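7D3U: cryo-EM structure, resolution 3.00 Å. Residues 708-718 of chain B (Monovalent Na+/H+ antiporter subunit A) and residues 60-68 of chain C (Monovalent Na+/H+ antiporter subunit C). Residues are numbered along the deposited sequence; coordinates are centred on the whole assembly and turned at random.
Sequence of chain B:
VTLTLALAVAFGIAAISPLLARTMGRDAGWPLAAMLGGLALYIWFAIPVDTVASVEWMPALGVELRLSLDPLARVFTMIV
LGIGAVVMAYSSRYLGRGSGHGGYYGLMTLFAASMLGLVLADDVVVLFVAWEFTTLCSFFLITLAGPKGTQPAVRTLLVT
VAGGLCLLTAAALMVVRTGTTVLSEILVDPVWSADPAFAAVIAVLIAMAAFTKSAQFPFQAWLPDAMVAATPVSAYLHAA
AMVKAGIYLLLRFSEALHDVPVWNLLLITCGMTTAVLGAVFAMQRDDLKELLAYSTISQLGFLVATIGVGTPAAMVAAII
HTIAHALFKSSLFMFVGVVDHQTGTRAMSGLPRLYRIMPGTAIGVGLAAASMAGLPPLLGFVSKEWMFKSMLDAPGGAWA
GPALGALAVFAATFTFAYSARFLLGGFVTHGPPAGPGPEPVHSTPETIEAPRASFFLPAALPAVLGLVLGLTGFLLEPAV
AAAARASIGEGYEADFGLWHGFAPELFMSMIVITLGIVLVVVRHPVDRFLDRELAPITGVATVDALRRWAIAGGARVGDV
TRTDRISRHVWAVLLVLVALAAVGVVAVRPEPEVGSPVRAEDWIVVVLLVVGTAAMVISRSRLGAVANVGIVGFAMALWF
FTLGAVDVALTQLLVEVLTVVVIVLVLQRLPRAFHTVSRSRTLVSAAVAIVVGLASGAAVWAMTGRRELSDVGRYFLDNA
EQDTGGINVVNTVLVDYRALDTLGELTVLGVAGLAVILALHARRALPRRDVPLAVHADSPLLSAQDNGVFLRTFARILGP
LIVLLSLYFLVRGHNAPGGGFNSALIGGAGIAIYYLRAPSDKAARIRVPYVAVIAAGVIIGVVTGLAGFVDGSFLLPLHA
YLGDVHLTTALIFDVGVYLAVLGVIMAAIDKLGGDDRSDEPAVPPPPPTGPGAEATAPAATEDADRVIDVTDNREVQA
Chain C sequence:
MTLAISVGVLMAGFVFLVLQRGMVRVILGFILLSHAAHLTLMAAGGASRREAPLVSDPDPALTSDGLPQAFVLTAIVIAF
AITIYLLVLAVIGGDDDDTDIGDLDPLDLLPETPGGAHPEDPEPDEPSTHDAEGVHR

Chain B (708-718) ELSDVGRYFLD
Chain C (60-68) PALTSDGLP

A short helix of subunit A and the residues just before it pack against a loop of subunit C and the first residues of the helix that follows, in a largely apolar contact, with one aspartate side chain, D65(C), set against the helix start. The two stretches bury 527 Å² between them, both sides summed. In chain B, E708(B) to S710(B) form a loop, with L709(B) extended (phi/psi -169/134), and the helix runs from D711(B) to D718(B), its backbone bonds beginning with R714(B) N to S710(B) O at 2.8 Å. S710(B), chi1 p, is the N-cap: its OG accepts from G713(B) N at 2.9 Å. Chain C is loop from P60(C) to D65(C), with A61(C) at phi/psi 61/9 and T63(C) to D65(C) extended, before a helix that includes L67(C) and P68(C) and continues beyond the stretch. The register is set by CA-CA distances of 7.0 Å for L709(B)-A61(C), 5.6 Å for G713(B)-D65(C) and 6.6 Å for R714(B)-P60(C).

The closest backbone approach falls at G713(B), whose lack of a side chain lets D65(C) in: D65(C) OD1 lies 3.1 Å from G713(B) CA, and an ideal CB there would sit 2.4 Å from that oxygen, a clash. D65(C) is t (chi2 20°); its CA-to-CB bond points sideways, but the carboxylate comes nearer chain B. OD1 also accepts a weak bond from G66(C) N at 2.7 Å, while OD2 stands 3.1 Å from S710(B) OG. L709(B), chi1 t and chi2 p, brings CD1 to 4.0 Å from D65(C) CB and CD2 to 4.4 Å from P60(C) CB.

L67(C), also t and p, points toward the helix and meets two residues one turn apart. Its CD2 is 3.6 Å from V712(B) CG2 (chi1 m), and its CD1 is 3.6 Å from F716(B) CE2, lying at the ring edge, near the ring plane; F716(B) has chi1 -72° and chi2 -32°. L717(B), m and t, points toward chain C and places CD1 3.3 Å from T63(C) OG1 (chi1 p) and 4.4 Å from P60(C) CA, with CD2 4.2 Å from S64(C) O.

P60(C), C-gamma endo, meets the more exposed flank. Its CG lies over one face of the R714(B) guanidinium, 3.5 Å from NE, so this polar group offers a flat surface to the proline ring. R714(B) adopts chi values of 179°, 60°, 152° and -87°, and its NE makes a long salt bridge to D718(B) OD2 at 3.6 Å, one turn along the helix.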

ATOM      1  N   GLU B 708      22.820   1.890  31.334  1.00 81.35           N
ATOM      2  CA  GLU B 708      23.353   3.098  31.952  1.00 81.35           C
ATOM      3  C   GLU B 708      23.022   4.344  31.141  1.00 81.35           C
ATOM      4  O   GLU B 708      22.258   5.202  31.594  1.00 81.35           O
ATOM      5  CB  GLU B 708      24.869   2.977  32.122  1.00 81.35           C
ATOM      6  CG  GLU B 708      25.296   2.063  33.255  1.00 81.35           C
ATOM      7  CD  GLU B 708      25.359   2.778  34.589  1.00 81.35           C
ATOM      8  OE1 GLU B 708      26.454   3.246  34.962  1.00 81.35           O
ATOM      9  OE2 GLU B 708      24.313   2.873  35.263  1.00 81.35           O
ATOM     10  N   LEU B 709      23.579   4.439  29.934  1.00 79.52           N
ATOM     11  CA  LEU B 709      23.369   5.591  29.066  1.00 79.52           C
ATOM     12  C   LEU B 709      23.906   5.295  27.674  1.00 79.52           C
ATOM     13  O   LEU B 709      25.015   4.770  27.533  1.00 79.52           O
ATOM     14  CB  LEU B 709      24.040   6.841  29.640  1.00 79.52           C
ATOM     15  CG  LEU B 709      23.748   8.151  28.907  1.00 79.52           C
ATOM     16  CD1 LEU B 709      22.259   8.421  28.875  1.00 79.52           C
ATOM     17  CD2 LEU B 709      24.481   9.310  29.554  1.00 79.52           C
ATOM     18  N   SER B 710      23.126   5.615  26.645  1.00 79.98           N
ATOM     19  CA  SER B 710      23.558   5.378  25.276  1.00 79.98           C
ATOM     20  C   SER B 710      24.865   6.102  24.989  1.00 79.98           C
ATOM     21  O   SER B 710      25.093   7.219  25.459  1.00 79.98           O
ATOM     22  CB  SER B 710      22.480   5.839  24.300  1.00 79.98           C
ATOM     23  OG  SER B 710      22.279   7.238  24.386  1.00 79.98           O
ATOM     24  N   ASP B 711      25.734   5.452  24.211  1.00 81.69           N
ATOM     25  CA  ASP B 711      27.011   6.066  23.864  1.00 81.69           C
ATOM     26  C   ASP B 711      26.809   7.344  23.064  1.00 81.69           C
ATOM     27  O   ASP B 711      27.549   8.319  23.239  1.00 81.69           O
ATOM     28  CB  ASP B 711      27.878   5.076  23.090  1.00 81.69           C
ATOM     29  CG  ASP B 711      29.057   4.581  23.901  1.00 81.69           C
ATOM     30  OD1 ASP B 711      29.302   5.137  24.992  1.00 81.69           O
ATOM     31  OD2 ASP B 711      29.740   3.638  23.449  1.00 81.69           O
ATOM     32  N   VAL B 712      25.804   7.368  22.187  1.00 78.18           N
ATOM     33  CA  VAL B 712      25.497   8.600  21.470  1.00 78.18           C
ATOM     34  C   VAL B 712      24.941   9.645  22.425  1.00 78.18           C
ATOM     35  O   VAL B 712      25.165  10.845  22.239  1.00 78.18           O
ATOM     36  CB  VAL B 712      24.532   8.323  20.304  1.00 78.18           C
ATOM     37  CG1 VAL B 712      25.178   7.391  19.304  1.00 78.18           C
ATOM     38  CG2 VAL B 712      23.241   7.721  20.818  1.00 78.18           C
ATOM     39  N   GLY B 713      24.232   9.218  23.469  1.00 77.72           N
ATOM     40  CA  GLY B 713      23.777  10.167  24.470  1.00 77.72           C
ATOM     41  C   GLY B 713      24.929  10.780  25.243  1.00 77.72           C
ATOM     42  O   GLY B 713      24.978  11.996  25.454  1.00 77.72           O
ATOM     43  N   ARG B 714      25.865   9.940  25.690  1.00 78.71           N
ATOM     44  CA  ARG B 714      27.060  10.446  26.352  1.00 78.71           C
ATOM     45  C   ARG B 714      27.847  11.372  25.439  1.00 78.71           C
ATOM     46  O   ARG B 714      28.398  12.376  25.900  1.00 78.71           O
ATOM     47  CB  ARG B 714      27.931   9.280  26.816  1.00 78.71           C
ATOM     48  CG  ARG B 714      29.220   9.689  27.503  1.00 78.71           C
ATOM     49  CD  ARG B 714      28.948  10.507  28.747  1.00 78.71           C
ATOM     50  NE  ARG B 714      30.005  10.358  29.741  1.00 78.71           N
ATOM     51  CZ  ARG B 714      30.039   9.393  30.654  1.00 78.71           C
ATOM     52  NH1 ARG B 714      29.071   8.488  30.700  1.00 78.71           N
ATOM     53  NH2 ARG B 714      31.040   9.334  31.522  1.00 78.71           N
ATOM     54  N   TYR B 715      27.892  11.067  24.141  1.00 78.64           N
ATOM     55  CA  TYR B 715      28.569  11.950  23.197  1.00 78.64           C
ATOM     56  C   TYR B 715      27.868  13.300  23.115  1.00 78.64           C
ATOM     57  O   TYR B 715      28.512  14.351  23.200  1.00 78.64           O
ATOM     58  CB  TYR B 715      28.640  11.294  21.820  1.00 78.64           C
ATOM     59  CG  TYR B 715      29.298  12.161  20.774  1.00 78.64           C
ATOM     60  CD1 TYR B 715      30.673  12.161  20.612  1.00 78.64           C
ATOM     61  CD2 TYR B 715      28.543  12.978  19.947  1.00 78.64           C
ATOM     62  CE1 TYR B 715      31.279  12.951  19.659  1.00 78.64           C
ATOM     63  CE2 TYR B 715      29.140  13.772  18.993  1.00 78.64           C
ATOM     64  CZ  TYR B 715      30.508  13.754  18.854  1.00 78.64           C
ATOM     65  OH  TYR B 715      31.107  14.544  17.901  1.00 78.64           O
ATOM     66  N   PHE B 716      26.545  13.288  22.933  1.00 77.02           N
ATOM     67  CA  PHE B 716      25.796  14.536  22.834  1.00 77.02           C
ATOM     68  C   PHE B 716      25.973  15.392  24.081  1.00 77.02           C
ATOM     69  O   PHE B 716      26.182  16.605  23.980  1.00 77.02           O
ATOM     70  CB  PHE B 716      24.314  14.246  22.596  1.00 77.02           C
ATOM     71  CG  PHE B 716      24.012  13.732  21.221  1.00 77.02           C
ATOM     72  CD1 PHE B 716      24.768  14.135  20.139  1.00 77.02           C
ATOM     73  CD2 PHE B 716      22.972  12.847  21.009  1.00 77.02           C
ATOM     74  CE1 PHE B 716      24.495  13.665  18.873  1.00 77.02           C
ATOM     75  CE2 PHE B 716      22.696  12.374  19.744  1.00 77.02           C
ATOM     76  CZ  PHE B 716      23.459  12.783  18.676  1.00 77.02           C
ATOM     77  N   LEU B 717      25.905  14.783  25.268  1.00 78.53           N
ATOM     78  CA  LEU B 717      26.099  15.572  26.481  1.00 78.53           C
ATOM     79  C   LEU B 717      27.549  16.006  26.654  1.00 78.53           C
ATOM     80  O   LEU B 717      27.813  17.017  27.314  1.00 78.53           O
ATOM     81  CB  LEU B 717      25.622  14.803  27.716  1.00 78.53           C
ATOM     82  CG  LEU B 717      24.267  14.107  27.634  1.00 78.53           C
ATOM     83  CD1 LEU B 717      24.022  13.284  28.882  1.00 78.53           C
ATOM     84  CD2 LEU B 717      23.157  15.120  27.436  1.00 78.53           C
ATOM     85  N   ASP B 718      28.498  15.269  26.083  1.00 79.00           N
ATOM     86  CA  ASP B 718      29.902  15.625  26.236  1.00 79.00           C
ATOM     87  C   ASP B 718      30.382  16.623  25.190  1.00 79.00           C
ATOM     88  O   ASP B 718      31.147  17.537  25.516  1.00 79.00           O
ATOM     89  CB  ASP B 718      30.771  14.367  26.181  1.00 79.00           C
ATOM     90  CG  ASP B 718      31.034  13.783  27.550  1.00 79.00           C
ATOM     91  OD1 ASP B 718      30.544  14.352  28.545  1.00 79.00           O
ATOM     92  OD2 ASP B 718      31.737  12.753  27.632  1.00 79.00           O
TER
ATOM     93  N   PRO C  60      26.862  13.748  32.973  1.00 86.21           N
ATOM     94  CA  PRO C  60      26.303  12.453  32.575  1.00 86.21           C
ATOM     95  C   PRO C  60      25.988  11.588  33.786  1.00 86.21           C
ATOM     96  O   PRO C  60      26.448  11.838  34.902  1.00 86.21           O
ATOM     97  CB  PRO C  60      27.411  11.835  31.717  1.00 86.21           C
ATOM     98  CG  PRO C  60      28.654  12.522  32.154  1.00 86.21           C
ATOM     99  CD  PRO C  60      28.245  13.919  32.504  1.00 86.21           C
ATOM    100  N   ALA C  61      25.176  10.561  33.546  1.00 85.84           N
ATOM    101  CA  ALA C  61      24.599   9.702  34.576  1.00 85.84           C
ATOM    102  C   ALA C  61      23.721  10.473  35.554  1.00 85.84           C
ATOM    103  O   ALA C  61      23.303   9.916  36.576  1.00 85.84           O
ATOM    104  CB  ALA C  61      25.681   8.926  35.341  1.00 85.84           C
ATOM    105  N   LEU C  62      23.437  11.743  35.272  1.00 82.80           N
ATOM    106  CA  LEU C  62      22.516  12.537  36.071  1.00 82.80           C
ATOM    107  C   LEU C  62      21.503  13.320  35.250  1.00 82.80           C
ATOM    108  O   LEU C  62      20.440  13.656  35.787  1.00 82.80           O
ATOM    109  CB  LEU C  62      23.289  13.518  36.965  1.00 82.80           C
ATOM    110  CG  LEU C  62      22.549  14.059  38.188  1.00 82.80           C
ATOM    111  CD1 LEU C  62      22.045  12.917  39.052  1.00 82.80           C
ATOM    112  CD2 LEU C  62      23.445  14.988  38.989  1.00 82.80           C
ATOM    113  N   THR C  63      21.780  13.614  33.983  1.00 81.24           N
ATOM    114  CA  THR C  63      20.870  14.365  33.132  1.00 81.24           C
ATOM    115  C   THR C  63      20.162  13.442  32.149  1.00 81.24           C
ATOM    116  O   THR C  63      20.695  12.406  31.745  1.00 81.24           O
ATOM    117  CB  THR C  63      21.607  15.456  32.356  1.00 81.24           C
ATOM    118  OG1 THR C  63      22.231  14.882  31.202  1.00 81.24           O
ATOM    119  CG2 THR C  63      22.656  16.117  33.226  1.00 81.24           C
ATOM    120  N   SER C  64      18.951  13.836  31.766  1.00 78.59           N
ATOM    121  CA  SER C  64      18.172  13.057  30.818  1.00 78.59           C
ATOM    122  C   SER C  64      18.853  13.043  29.456  1.00 78.59           C
ATOM    123  O   SER C  64      19.494  14.014  29.046  1.00 78.59           O
ATOM    124  CB  SER C  64      16.760  13.626  30.691  1.00 78.59           C
ATOM    125  OG  SER C  64      16.111  13.128  29.534  1.00 78.59           O
ATOM    126  N   ASP C  65      18.712  11.925  28.754  1.00 76.77           N
ATOM    127  CA  ASP C  65      19.349  11.780  27.455  1.00 76.77           C
ATOM    128  C   ASP C  65      18.660  12.665  26.422  1.00 76.77           C
ATOM    129  O   ASP C  65      17.444  12.868  26.455  1.00 76.77           O
ATOM    130  CB  ASP C  65      19.328  10.315  27.022  1.00 76.77           C
ATOM    131  CG  ASP C  65      20.081  10.080  25.738  1.00 76.77           C
ATOM    132  OD1 ASP C  65      20.925  10.928  25.386  1.00 76.77           O
ATOM    133  OD2 ASP C  65      19.817   9.060  25.070  1.00 76.77           O
ATOM    134  N   GLY C  66      19.456  13.198  25.497  1.00 73.58           N
ATOM    135  CA  GLY C  66      18.965  14.173  24.544  1.00 73.58           C
ATOM    136  C   GLY C  66      18.439  13.596  23.245  1.00 73.58           C
ATOM    137  O   GLY C  66      17.582  14.203  22.594  1.00 73.58           O
ATOM    138  N   LEU C  67      18.947  12.425  22.851  1.00 72.42           N
ATOM    139  CA  LEU C  67      18.507  11.833  21.589  1.00 72.42           C
ATOM    140  C   LEU C  67      17.041  11.421  21.620  1.00 72.42           C
ATOM    141  O   LEU C  67      16.315  11.742  20.662  1.00 72.42           O
ATOM    142  CB  LEU C  67      19.419  10.662  21.212  1.00 72.42           C
ATOM    143  CG  LEU C  67      19.207  10.159  19.785  1.00 72.42           C
ATOM    144  CD1 LEU C  67      19.423  11.288  18.802  1.00 72.42           C
ATOM    145  CD2 LEU C  67      20.124   8.996  19.471  1.00 72.42           C
ATOM    146  N   PRO C  68      16.536  10.720  22.642  1.00 70.46           N
ATOM    147  CA  PRO C  68      15.091  10.451  22.666  1.00 70.46           C
ATOM    148  C   PRO C  68      14.262  11.710  22.794  1.00 70.46           C
ATOM    149  O   PRO C  68      13.122  11.739  22.315  1.00 70.46           O
ATOM    150  CB  PRO C  68      14.926   9.534  23.884  1.00 70.46           C
ATOM    151  CG  PRO C  68      16.075   9.860  24.746  1.00 70.46           C
ATOM    152  CD  PRO C  68      17.205  10.107  23.800  1.00 70.46           C
TER